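Local coordinates for putative oxidoreductase (Pseudomonas putida, PDB 3L6D), which probably binds NADP and acts as an oxidoreductase on a substrate that is not known, at residues H94-D99 with H121-M126; D11-G16 with S64-T69; I142-R147 with L167-A172. All coordinates share one frame; numbering follows the deposited sequence.

Contact 1 (H94-D99 with H121-M126); sequences HRTIVD and HYVKGM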
ATOM      1  N   HIS B  94     -35.311  14.617 -19.747  1.00 19.87           N
ATOM      2  CA  HIS B  94     -35.066  15.444 -18.568  1.00 21.87           C
ATOM      3  C   HIS B  94     -34.741  14.675 -17.288  1.00 22.21           C
ATOM      4  O   HIS B  94     -34.895  15.209 -16.184  1.00 23.20           O
ATOM      5  CB  HIS B  94     -36.239  16.378 -18.339  1.00 22.62           C
ATOM      6  CG  HIS B  94     -36.634  17.108 -19.571  1.00 25.76           C
ATOM      7  ND1 HIS B  94     -35.726  17.831 -20.318  1.00 23.82           N
ATOM      8  CD2 HIS B  94     -37.813  17.172 -20.226  1.00 23.79           C
ATOM      9  CE1 HIS B  94     -36.345  18.354 -21.358  1.00 25.53           C
ATOM     10  NE2 HIS B  94     -37.614  17.980 -21.319  1.00 26.25           N
ATOM     11  N   ARG B  95     -34.250  13.453 -17.437  1.00 20.71           N
ATOM     12  CA  ARG B  95     -33.787  12.673 -16.275  1.00 21.93           C
ATOM     13  C   ARG B  95     -32.315  12.382 -16.410  1.00 22.04           C
ATOM     14  O   ARG B  95     -31.800  12.241 -17.509  1.00 23.31           O
ATOM     15  CB  ARG B  95     -34.539  11.310 -16.177  1.00 21.86           C
ATOM     16  CG  ARG B  95     -36.075  11.419 -16.100  1.00 16.40           C
ATOM     17  CD  ARG B  95     -36.414  12.227 -14.846  1.00 23.16           C
ATOM     18  NE  ARG B  95     -37.832  12.204 -14.538  1.00 21.36           N
ATOM     19  CZ  ARG B  95     -38.733  13.071 -15.002  1.00 25.50           C
ATOM     20  NH1 ARG B  95     -38.386  14.038 -15.849  1.00 22.25           N
ATOM     21  NH2 ARG B  95     -40.004  12.958 -14.612  1.00 22.57           N
ATOM     22  N   THR B  96     -31.637  12.262 -15.287  1.00 22.29           N
ATOM     23  CA  THR B  96     -30.222  11.872 -15.300  1.00 22.36           C
ATOM     24  C   THR B  96     -30.150  10.400 -14.897  1.00 21.34           C
ATOM     25  O   THR B  96     -30.752  10.010 -13.897  1.00 20.32           O
ATOM     26  CB  THR B  96     -29.454  12.735 -14.324  1.00 22.69           C
ATOM     27  OG1 THR B  96     -29.526  14.085 -14.794  1.00 20.49           O
ATOM     28  CG2 THR B  96     -27.910  12.258 -14.189  1.00 21.60           C
ATOM     29  N   ILE B  97     -29.478   9.592 -15.715  1.00 20.16           N
ATOM     30  CA  ILE B  97     -29.177   8.205 -15.377  1.00 20.57           C
ATOM     31  C   ILE B  97     -27.776   8.199 -14.849  1.00 20.74           C
ATOM     32  O   ILE B  97     -26.842   8.638 -15.572  1.00 22.14           O
ATOM     33  CB  ILE B  97     -29.198   7.317 -16.660  1.00 22.87           C
ATOM     34  CG1 ILE B  97     -30.549   7.413 -17.359  1.00 32.47           C
ATOM     35  CG2 ILE B  97     -28.877   5.855 -16.348  1.00 32.29           C
ATOM     36  CD1 ILE B  97     -31.746   7.238 -16.419  1.00 25.17           C
ATOM     37  N   VAL B  98     -27.590   7.668 -13.647  1.00 19.00           N
ATOM     38  CA  VAL B  98     -26.227   7.473 -13.074  1.00 19.58           C
ATOM     39  C   VAL B  98     -25.903   5.971 -13.099  1.00 19.87           C
ATOM     40  O   VAL B  98     -26.505   5.191 -12.350  1.00 19.69           O
ATOM     41  CB  VAL B  98     -26.138   8.056 -11.630  1.00 19.33           C
ATOM     42  CG1 VAL B  98     -24.660   8.017 -11.112  1.00 23.74           C
ATOM     43  CG2 VAL B  98     -26.644   9.488 -11.610  1.00 19.79           C
ATOM     44  N   ASP B  99     -25.001   5.574 -13.999  1.00 19.44           N
ATOM     45  CA  ASP B  99     -24.788   4.187 -14.372  1.00 21.64           C
ATOM     46  C   ASP B  99     -23.551   3.645 -13.697  1.00 21.97           C
ATOM     47  O   ASP B  99     -22.424   3.983 -14.098  1.00 20.34           O
ATOM     48  CB  ASP B  99     -24.618   4.120 -15.911  1.00 23.02           C
ATOM     49  CG  ASP B  99     -24.572   2.703 -16.462  1.00 35.69           C
ATOM     50  OD1 ASP B  99     -24.717   1.705 -15.712  1.00 25.95           O
ATOM     51  OD2 ASP B  99     -24.406   2.600 -17.686  1.00 25.34           O
ATOM     52  N   HIS B 121     -29.812  12.680 -19.537  1.00 23.20           N
ATOM     53  CA  HIS B 121     -28.408  12.989 -19.329  1.00 23.15           C
ATOM     54  C   HIS B 121     -27.800  11.745 -18.774  1.00 22.96           C
ATOM     55  O   HIS B 121     -28.451  11.049 -17.971  1.00 24.19           O
ATOM     56  CB  HIS B 121     -28.287  14.135 -18.338  1.00 23.68           C
ATOM     57  CG  HIS B 121     -29.133  15.303 -18.712  1.00 26.86           C
ATOM     58  ND1 HIS B 121     -28.797  16.160 -19.743  1.00 25.15           N
ATOM     59  CD2 HIS B 121     -30.339  15.723 -18.243  1.00 25.84           C
ATOM     60  CE1 HIS B 121     -29.739  17.082 -19.863  1.00 26.77           C
ATOM     61  NE2 HIS B 121     -30.688  16.836 -18.972  1.00 26.56           N
ATOM     62  N   TYR B 122     -26.599  11.419 -19.228  1.00 20.03           N
ATOM     63  CA  TYR B 122     -25.997  10.156 -18.843  1.00 19.96           C
ATOM     64  C   TYR B 122     -24.740  10.405 -18.013  1.00 18.63           C
ATOM     65  O   TYR B 122     -23.845  11.141 -18.451  1.00 17.43           O
ATOM     66  CB  TYR B 122     -25.656   9.353 -20.097  1.00 21.86           C
ATOM     67  CG  TYR B 122     -24.968   8.063 -19.763  1.00 22.50           C
ATOM     68  CD1 TYR B 122     -25.708   6.929 -19.404  1.00 23.23           C
ATOM     69  CD2 TYR B 122     -23.576   7.972 -19.794  1.00 23.44           C
ATOM     70  CE1 TYR B 122     -25.063   5.729 -19.111  1.00 24.53           C
ATOM     71  CE2 TYR B 122     -22.927   6.789 -19.478  1.00 23.40           C
ATOM     72  CZ  TYR B 122     -23.680   5.682 -19.127  1.00 23.74           C
ATOM     73  OH  TYR B 122     -23.010   4.513 -18.806  1.00 26.75           O
ATOM     74  N   VAL B 123     -24.704   9.888 -16.787  1.00 18.55           N
ATOM     75  CA  VAL B 123     -23.463   9.910 -15.998  1.00 18.47           C
ATOM     76  C   VAL B 123     -23.000   8.502 -15.705  1.00 19.30           C
ATOM     77  O   VAL B 123     -23.805   7.659 -15.232  1.00 20.21           O
ATOM     78  CB  VAL B 123     -23.664  10.677 -14.637  1.00 17.30           C
ATOM     79  CG1 VAL B 123     -22.372  10.666 -13.824  1.00 19.63           C
ATOM     80  CG2 VAL B 123     -24.121  12.118 -14.879  1.00 19.88           C
ATOM     81  N   LYS B 124     -21.736   8.215 -15.979  1.00 18.89           N
ATOM     82  CA  LYS B 124     -21.207   6.888 -15.649  1.00 21.49           C
ATOM     83  C   LYS B 124     -20.488   7.033 -14.294  1.00 22.15           C
ATOM     84  O   LYS B 124     -19.783   7.998 -14.090  1.00 22.20           O
ATOM     85  CB  LYS B 124     -20.188   6.415 -16.698  1.00 21.42           C
ATOM     86  CG  LYS B 124     -19.464   5.106 -16.316  1.00 24.85           C
ATOM     87  CD  LYS B 124     -18.350   4.774 -17.404  1.00 22.62           C
ATOM     88  CE  LYS B 124     -17.667   3.401 -17.076  1.00 25.29           C
ATOM     89  NZ  LYS B 124     -18.746   2.355 -17.041  1.00 22.71           N
ATOM     90  N   GLY B 125     -20.698   6.097 -13.370  1.00 22.23           N
ATOM     91  CA  GLY B 125     -19.989   6.176 -12.092  1.00 22.15           C
ATOM     92  C   GLY B 125     -19.169   4.904 -11.849  1.00 23.50           C
ATOM     93  O   GLY B 125     -19.509   3.815 -12.355  1.00 21.50           O
HETATM   94  N   MSE B 126     -18.056   5.071 -11.140  0.50 25.57           N
HETATM   95  CA  MSE B 126     -17.259   3.961 -10.604  0.50 28.98           C
HETATM   96  C   MSE B 126     -17.088   4.230  -9.105  0.50 26.95           C
HETATM   97  O   MSE B 126     -16.607   5.285  -8.701  0.50 26.72           O
HETATM   98  CB  MSE B 126     -15.896   3.868 -11.289  0.50 33.98           C
HETATM   99  CG  MSE B 126     -15.875   3.066 -12.600  0.50 10.62           C
HETATM  100 SE   MSE B 126     -14.956   4.049 -14.046  0.50 44.00          SE
HETATM  101  CE  MSE B 126     -16.040   5.629 -13.721  0.50  2.00           C
TER
HETATM  102  O   HOH W   1     -32.980  18.279 -18.803  1.00 26.30           O
HETATM  103  O   HOH W   2     -20.735   2.256 -15.213  1.00 30.22           O
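The shortest bond between strands 96-99 and 121-128 runs from the Y122 hydroxyl to the carboxylate of D99, with OH and OD2 2.6 Å apart. Both side chains leave the same face of the sheet with CG anti to the backbone N. The tyrosine ring reaches forward along its strand, so that OD2 lies at its edge, in plane, while the carboxylate is turned 80° to the ring and receives the hydroxyl from above its own plane. Its other oxygen, OD1, takes the backbone N of T101, which fixes the carboxylate's rotation. Five backbone bonds join the parallel strands. V123 N meets I97 O (2.8 Å) nearly along its C=O axis, but G125 N, equally straight, comes from above the D99 carbonyl plane. A water donates to D99 O and accepts from K124 NZ, and a second joins H94 ND1 to H121 NE2. On the other face, T96 CG2 meets V123 CG2 at 3.9 Å, and the T96 hydroxyl oxygen lies 3.8 Å from H121 CB. These are the two strands of a beta-alpha-beta crossover, whose connecting helix 105-117 covers D99 and Y122 through L111; A149 of helix 147-152 packs on T96, H121 and V123, and strand 68-71 bonds to the far edge of 96-99.

Contact 2 (D11-G16 with S64-T69); sequences DVSVIG and SASPAT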
ATOM      1  N   ASP B  11     -36.439  11.733  -4.344  1.00 18.67           N
ATOM      2  CA  ASP B  11     -35.146  12.351  -4.600  1.00 18.76           C
ATOM      3  C   ASP B  11     -34.306  11.564  -5.601  1.00 19.10           C
ATOM      4  O   ASP B  11     -33.446  12.128  -6.296  1.00 21.47           O
ATOM      5  CB  ASP B  11     -34.407  12.439  -3.274  1.00 19.68           C
ATOM      6  CG  ASP B  11     -35.114  13.330  -2.308  1.00 22.15           C
ATOM      7  OD1 ASP B  11     -35.336  14.497  -2.682  1.00 20.59           O
ATOM      8  OD2 ASP B  11     -35.461  12.865  -1.211  1.00 20.90           O
ATOM      9  N   VAL B  12     -34.533  10.261  -5.656  1.00 17.57           N
ATOM     10  CA  VAL B  12     -33.666   9.348  -6.422  1.00 15.56           C
ATOM     11  C   VAL B  12     -34.361   8.021  -6.593  1.00 16.43           C
ATOM     12  O   VAL B  12     -35.061   7.547  -5.695  1.00 16.60           O
ATOM     13  CB  VAL B  12     -32.280   9.144  -5.740  1.00 15.40           C
ATOM     14  CG1 VAL B  12     -32.416   8.576  -4.315  1.00 17.04           C
ATOM     15  CG2 VAL B  12     -31.328   8.263  -6.625  1.00 16.92           C
ATOM     16  N   SER B  13     -34.176   7.395  -7.754  1.00 16.56           N
ATOM     17  CA  SER B  13     -34.722   6.062  -7.962  1.00 17.86           C
ATOM     18  C   SER B  13     -33.501   5.168  -8.148  1.00 18.74           C
ATOM     19  O   SER B  13     -32.438   5.653  -8.548  1.00 18.79           O
ATOM     20  CB  SER B  13     -35.582   5.996  -9.239  1.00 17.48           C
ATOM     21  OG  SER B  13     -36.778   6.775  -9.077  1.00 19.19           O
ATOM     22  N   VAL B  14     -33.657   3.890  -7.816  1.00 18.92           N
ATOM     23  CA  VAL B  14     -32.572   2.913  -7.967  1.00 20.37           C
ATOM     24  C   VAL B  14     -33.155   1.709  -8.683  1.00 20.28           C
ATOM     25  O   VAL B  14     -34.155   1.124  -8.250  1.00 19.52           O
ATOM     26  CB  VAL B  14     -31.991   2.462  -6.579  1.00 21.21           C
ATOM     27  CG1 VAL B  14     -30.790   1.493  -6.780  1.00 19.06           C
ATOM     28  CG2 VAL B  14     -31.541   3.638  -5.778  1.00 19.17           C
ATOM     29  N   ILE B  15     -32.490   1.343  -9.740  1.00 21.88           N
ATOM     30  CA  ILE B  15     -32.912   0.260 -10.539  1.00 24.63           C
ATOM     31  C   ILE B  15     -31.836  -0.796 -10.569  1.00 26.09           C
ATOM     32  O   ILE B  15     -30.727  -0.588 -10.956  1.00 23.79           O
ATOM     33  CB  ILE B  15     -33.239   0.755 -11.896  1.00 26.28           C
ATOM     34  CG1 ILE B  15     -34.543   1.492 -11.855  1.00 28.73           C
ATOM     35  CG2 ILE B  15     -33.304  -0.356 -12.853  1.00 30.84           C
ATOM     36  CD1 ILE B  15     -34.910   1.977 -13.102  1.00 29.80           C
ATOM     37  N   GLY B  16     -32.251  -1.956 -10.145  1.00 29.21           N
ATOM     38  CA  GLY B  16     -31.407  -3.099  -9.976  1.00 32.34           C
ATOM     39  C   GLY B  16     -31.137  -3.169  -8.503  1.00 35.12           C
ATOM     40  O   GLY B  16     -30.592  -2.263  -7.927  1.00 35.89           O
ATOM     41  N   SER B  64     -39.637   8.214 -13.984  1.00 23.21           N
ATOM     42  CA  SER B  64     -40.483   9.389 -13.883  1.00 23.53           C
ATOM     43  C   SER B  64     -40.503   9.916 -12.462  1.00 24.00           C
ATOM     44  O   SER B  64     -40.641  11.127 -12.235  1.00 24.73           O
ATOM     45  CB  SER B  64     -41.922   9.080 -14.382  1.00 23.62           C
ATOM     46  OG  SER B  64     -41.904   8.816 -15.788  1.00 29.35           O
ATOM     47  N   ALA B  65     -40.340   9.012 -11.501  1.00 24.13           N
ATOM     48  CA  ALA B  65     -40.585   9.354 -10.078  1.00 23.56           C
ATOM     49  C   ALA B  65     -39.555  10.296  -9.475  1.00 22.29           C
ATOM     50  O   ALA B  65     -39.848  10.954  -8.473  1.00 21.59           O
ATOM     51  CB  ALA B  65     -40.670   8.094  -9.222  1.00 24.21           C
ATOM     52  N   SER B  66     -38.350  10.334 -10.049  1.00 20.98           N
ATOM     53  CA  SER B  66     -37.223  11.094  -9.434  1.00 20.47           C
ATOM     54  C   SER B  66     -36.451  11.835 -10.512  1.00 19.94           C
ATOM     55  O   SER B  66     -36.442  11.389 -11.634  1.00 21.27           O
ATOM     56  CB  SER B  66     -36.262  10.095  -8.762  1.00 19.42           C
ATOM     57  OG  SER B  66     -36.958   9.242  -7.862  1.00 19.39           O
ATOM     58  N   PRO B  67     -35.708  12.882 -10.166  1.00 20.09           N
ATOM     59  CA  PRO B  67     -34.945  13.601 -11.204  1.00 19.73           C
ATOM     60  C   PRO B  67     -33.696  12.800 -11.679  1.00 19.52           C
ATOM     61  O   PRO B  67     -33.192  13.035 -12.770  1.00 18.54           O
ATOM     62  CB  PRO B  67     -34.565  14.923 -10.497  1.00 19.01           C
ATOM     63  CG  PRO B  67     -34.468  14.525  -9.055  1.00 26.90           C
ATOM     64  CD  PRO B  67     -35.610  13.558  -8.846  1.00 20.37           C
ATOM     65  N   ALA B  68     -33.249  11.839 -10.864  1.00 19.20           N
ATOM     66  CA  ALA B  68     -32.103  10.976 -11.208  1.00 18.74           C
ATOM     67  C   ALA B  68     -32.440   9.532 -10.861  1.00 18.59           C
ATOM     68  O   ALA B  68     -33.074   9.264  -9.834  1.00 17.92           O
ATOM     69  CB  ALA B  68     -30.863  11.389 -10.447  1.00 19.04           C
ATOM     70  N   THR B  69     -31.940   8.610 -11.680  1.00 17.43           N
ATOM     71  CA  THR B  69     -32.119   7.219 -11.415  1.00 20.34           C
ATOM     72  C   THR B  69     -30.725   6.567 -11.431  1.00 21.54           C
ATOM     73  O   THR B  69     -29.926   6.783 -12.356  1.00 23.29           O
ATOM     74  CB  THR B  69     -33.005   6.535 -12.489  1.00 20.73           C
ATOM     75  OG1 THR B  69     -34.330   7.063 -12.431  1.00 21.28           O
ATOM     76  CG2 THR B  69     -33.082   5.047 -12.226  1.00 19.34           C
TER
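In the Rossmann-type NAD(P)-binding domain, strand 12-15 lies at the middle of the parallel sheet and leads into a glycine-rich turn that begins at G16, consistent with a GxGxxG dinucleotide-binding motif. Its neighbour here is the start of strand 68-71, entered from the end of helix 59-65 through S66 and P67. One backbone bond joins the two segments, S13 N to A68 O at 3.0 Å, with the donor in the carbonyl plane; it belongs to the parallel bridge between S13 and T69. Beside it two serines meet tip to tip, both OG atoms anti to their carbonyl carbons. S66 OG donates to S13 OG over 2.8 Å, and S13 OG is in turn bonded to A62 O of helix 59-65. This buried pair of hydroxyls therefore ties the helix end to the strand. P67 lays its CD 3.6 Å from D11 O, while the D11 carboxylate forms a salt bridge with R34. Farther along, T69 OG1 sits 3.6 Å from S13 CB. I15 has an extended chain, chi2 -180°, which brings its tip across the threonine obliquely and sets CD1 3.7 Å from T69 CG2.

Contact 3 (I142-R147 with L167-A172); sequences IHTGDR and LPWDEA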
ATOM      1  N   ILE B 142     -15.538   7.872  -8.946  1.00 21.24           N
ATOM      2  CA  ILE B 142     -15.136   8.639 -10.118  1.00 22.62           C
ATOM      3  C   ILE B 142     -16.369   8.706 -11.004  1.00 22.08           C
ATOM      4  O   ILE B 142     -17.062   7.721 -11.109  1.00 21.72           O
ATOM      5  CB  ILE B 142     -14.034   7.842 -10.892  1.00 24.13           C
ATOM      6  CG1 ILE B 142     -12.750   7.732 -10.060  1.00 22.65           C
ATOM      7  CG2 ILE B 142     -13.734   8.520 -12.232  1.00 23.41           C
ATOM      8  CD1 ILE B 142     -11.852   6.539 -10.500  1.00 25.95           C
ATOM      9  N   HIS B 143     -16.668   9.865 -11.598  1.00 22.98           N
ATOM     10  CA  HIS B 143     -17.815  10.003 -12.500  1.00 22.45           C
ATOM     11  C   HIS B 143     -17.373  10.620 -13.800  1.00 22.37           C
ATOM     12  O   HIS B 143     -16.361  11.350 -13.836  1.00 21.66           O
ATOM     13  CB  HIS B 143     -18.892  10.882 -11.830  1.00 22.37           C
ATOM     14  CG  HIS B 143     -19.581  10.199 -10.686  1.00 23.27           C
ATOM     15  ND1 HIS B 143     -19.179  10.355  -9.368  1.00 23.57           N
ATOM     16  CD2 HIS B 143     -20.613   9.324 -10.666  1.00 21.74           C
ATOM     17  CE1 HIS B 143     -19.942   9.604  -8.590  1.00 22.09           C
ATOM     18  NE2 HIS B 143     -20.818   8.967  -9.357  1.00 24.27           N
ATOM     19  N   THR B 144     -18.070  10.281 -14.893  1.00 21.86           N
ATOM     20  CA  THR B 144     -17.734  10.823 -16.199  1.00 21.40           C
ATOM     21  C   THR B 144     -19.058  10.931 -16.988  1.00 22.82           C
ATOM     22  O   THR B 144     -20.112  10.603 -16.435  1.00 21.93           O
ATOM     23  CB  THR B 144     -16.647   9.963 -16.939  1.00 21.94           C
ATOM     24  OG1 THR B 144     -16.210  10.665 -18.105  1.00 18.59           O
ATOM     25  CG2 THR B 144     -17.132   8.592 -17.327  1.00 19.58           C
ATOM     26  N   GLY B 145     -19.011  11.384 -18.241  1.00 23.33           N
ATOM     27  CA  GLY B 145     -20.214  11.527 -19.081  1.00 22.96           C
ATOM     28  C   GLY B 145     -20.613  12.993 -19.151  1.00 23.06           C
ATOM     29  O   GLY B 145     -19.866  13.816 -19.661  1.00 21.73           O
ATOM     30  N   ASP B 146     -21.759  13.324 -18.557  1.00 23.31           N
ATOM     31  CA  ASP B 146     -22.342  14.659 -18.635  1.00 24.49           C
ATOM     32  C   ASP B 146     -21.971  15.476 -17.405  1.00 22.44           C
ATOM     33  O   ASP B 146     -22.501  15.253 -16.301  1.00 21.74           O
ATOM     34  CB  ASP B 146     -23.865  14.506 -18.758  1.00 28.16           C
ATOM     35  CG  ASP B 146     -24.589  15.812 -19.095  1.00 43.16           C
ATOM     36  OD1 ASP B 146     -24.499  16.835 -18.364  1.00 30.37           O
ATOM     37  OD2 ASP B 146     -25.314  15.784 -20.102  1.00 32.27           O
ATOM     38  N   ARG B 147     -21.077  16.463 -17.585  1.00 21.49           N
ATOM     39  CA  ARG B 147     -20.546  17.202 -16.450  1.00 21.27           C
ATOM     40  C   ARG B 147     -21.641  17.992 -15.754  1.00 21.34           C
ATOM     41  O   ARG B 147     -21.670  18.058 -14.537  1.00 21.43           O
ATOM     42  CB  ARG B 147     -19.425  18.194 -16.888  1.00 22.49           C
ATOM     43  CG  ARG B 147     -18.656  18.843 -15.735  1.00 31.36           C
ATOM     44  CD  ARG B 147     -17.518  19.819 -16.246  1.00 27.69           C
ATOM     45  NE  ARG B 147     -16.305  19.092 -16.707  1.00 35.74           N
ATOM     46  CZ  ARG B 147     -15.249  18.761 -15.950  1.00 29.20           C
ATOM     47  NH1 ARG B 147     -15.199  19.086 -14.654  1.00 36.89           N
ATOM     48  NH2 ARG B 147     -14.230  18.088 -16.487  1.00 36.21           N
ATOM     49  N   LEU B 167     -14.066  13.338 -14.183  1.00 23.80           N
ATOM     50  CA  LEU B 167     -13.078  13.472 -15.214  1.00 22.46           C
ATOM     51  C   LEU B 167     -13.776  13.251 -16.565  1.00 21.20           C
ATOM     52  O   LEU B 167     -14.771  12.504 -16.633  1.00 21.58           O
ATOM     53  CB  LEU B 167     -11.980  12.393 -15.024  1.00 22.81           C
ATOM     54  CG  LEU B 167     -11.135  12.554 -13.759  1.00 17.74           C
ATOM     55  CD1 LEU B 167     -10.328  11.291 -13.550  1.00 22.77           C
ATOM     56  CD2 LEU B 167     -10.244  13.779 -13.956  1.00 23.43           C
ATOM     57  N   PRO B 168     -13.246  13.864 -17.642  1.00 20.07           N
ATOM     58  CA  PRO B 168     -13.823  13.625 -18.969  1.00 20.58           C
ATOM     59  C   PRO B 168     -13.609  12.176 -19.390  1.00 21.91           C
ATOM     60  O   PRO B 168     -12.659  11.528 -18.918  1.00 20.17           O
ATOM     61  CB  PRO B 168     -13.009  14.577 -19.896  1.00 20.95           C
ATOM     62  CG  PRO B 168     -11.726  14.814 -19.183  1.00 28.36           C
ATOM     63  CD  PRO B 168     -12.105  14.810 -17.686  1.00 20.01           C
ATOM     64  N   TRP B 169     -14.481  11.694 -20.280  1.00 23.51           N
ATOM     65  CA  TRP B 169     -14.584  10.290 -20.652  1.00 25.05           C
ATOM     66  C   TRP B 169     -13.256   9.489 -20.703  1.00 25.15           C
ATOM     67  O   TRP B 169     -13.064   8.498 -20.006  1.00 23.68           O
ATOM     68  CB  TRP B 169     -15.346  10.146 -21.992  1.00 27.49           C
ATOM     69  CG  TRP B 169     -15.815   8.756 -22.139  1.00 32.48           C
ATOM     70  CD1 TRP B 169     -15.125   7.716 -22.721  1.00 29.97           C
ATOM     71  CD2 TRP B 169     -17.029   8.180 -21.591  1.00 30.57           C
ATOM     72  NE1 TRP B 169     -15.870   6.543 -22.615  1.00 33.80           N
ATOM     73  CE2 TRP B 169     -17.027   6.804 -21.911  1.00 31.76           C
ATOM     74  CE3 TRP B 169     -18.137   8.705 -20.928  1.00 31.72           C
ATOM     75  CZ2 TRP B 169     -18.096   5.941 -21.560  1.00 32.87           C
ATOM     76  CZ3 TRP B 169     -19.205   7.838 -20.589  1.00 32.93           C
ATOM     77  CH2 TRP B 169     -19.158   6.478 -20.886  1.00 29.84           C
ATOM     78  N   ASP B 170     -12.338   9.909 -21.535  1.00 26.14           N
ATOM     79  CA  ASP B 170     -11.197   9.058 -21.744  1.00 28.99           C
ATOM     80  C   ASP B 170     -10.225   9.072 -20.564  1.00 27.12           C
ATOM     81  O   ASP B 170      -9.603   8.028 -20.247  1.00 24.55           O
ATOM     82  CB  ASP B 170     -10.567   9.410 -23.073  1.00 33.55           C
ATOM     83  CG  ASP B 170     -11.531   9.106 -24.225  1.00 52.28           C
ATOM     84  OD1 ASP B 170     -11.923   7.914 -24.375  1.00 36.61           O
ATOM     85  OD2 ASP B 170     -11.970  10.066 -24.903  1.00 36.99           O
ATOM     86  N   GLU B 171     -10.167  10.220 -19.883  1.00 24.31           N
ATOM     87  CA  GLU B 171      -9.358  10.294 -18.668  1.00 23.34           C
ATOM     88  C   GLU B 171      -9.988   9.446 -17.542  1.00 21.72           C
ATOM     89  O   GLU B 171      -9.279   8.765 -16.809  1.00 22.12           O
ATOM     90  CB  GLU B 171      -9.199  11.745 -18.233  1.00 22.39           C
ATOM     91  CG  GLU B 171      -8.356  12.534 -19.242  1.00 26.77           C
ATOM     92  CD  GLU B 171      -8.063  13.933 -18.777  1.00 22.67           C
ATOM     93  OE1 GLU B 171      -8.500  14.293 -17.681  1.00 26.39           O
ATOM     94  OE2 GLU B 171      -7.404  14.700 -19.525  1.00 28.09           O
ATOM     95  N   ALA B 172     -11.301   9.485 -17.423  1.00 20.37           N
ATOM     96  CA  ALA B 172     -11.964   8.703 -16.359  1.00 20.75           C
ATOM     97  C   ALA B 172     -11.713   7.206 -16.462  1.00 20.13           C
ATOM     98  O   ALA B 172     -11.379   6.541 -15.462  1.00 20.39           O
ATOM     99  CB  ALA B 172     -13.476   8.991 -16.303  1.00 19.90           C
TER
HETATM  100  O   HOH W   3     -16.979  13.494 -20.493  1.00 27.21           O
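T144 OG1 donates to L167 O over 2.8 Å, meeting the carbonyl in its plane, and this is the one hydrogen bond that the hydroxyl makes across the contact. W169 N is also near, 3.0 Å from T144 OG1, but the angle is too poor for a bond; that N-H is instead accepted by a water, which donates to G145 O and so spans the two segments. With OG1 anti to the backbone N (chi1 -171°), the hydroxyl faces the start of the helix and CG2 takes the crowded position between N and the carbonyl carbon. A backbone bond from L167 N to H143 O, nearly along the C=O axis, completes the polar set. Here the last strands of the sheet of the Rossmann-type domain pass into the long helix 169-199: strand 140-145, antiparallel to strand 121-128, is followed by edge strand 163-166, and the chain then turns at P168, the N-cap residue, into the helix. The first turn of that helix packs on the strand. A172 CB presses against T144 CB at 3.4 Å, tighter than usual van der Waals contact, and lies 4.1 Å from I142 CG2. W169 crosses T144 at about a right angle, its CE3 3.7 Å from T144 CG2, while G145 CA lies at the indole edge, in the ring plane. L109 and Q112 of helix 105-117 also pack on the W169 side chain.

All three contacts reach one sheet, contact 3 with its strand segment 142-147 alone. Contacts 1 and 2 are buried; contact 3 is partly buried, with P168 and R147 exposed at its margin. Strand 68-71 joins contact 2 to contact 1, since T69 N and T69 O pair with T96 O and V98 N. On its other side from 96-99, strand 121-128 pairs antiparallel with strand 140-145, bringing contact 1 against contact 3. Contacts 2 and 3 do not touch, their nearest atoms about 10 Å apart. Contact 1 is mostly regular parallel backbone bonding plus a tyrosine-carboxylate pair, contact 2 relies on two hydroxyls beside a single backbone bond, and contact 3 sets a strand against a helix start.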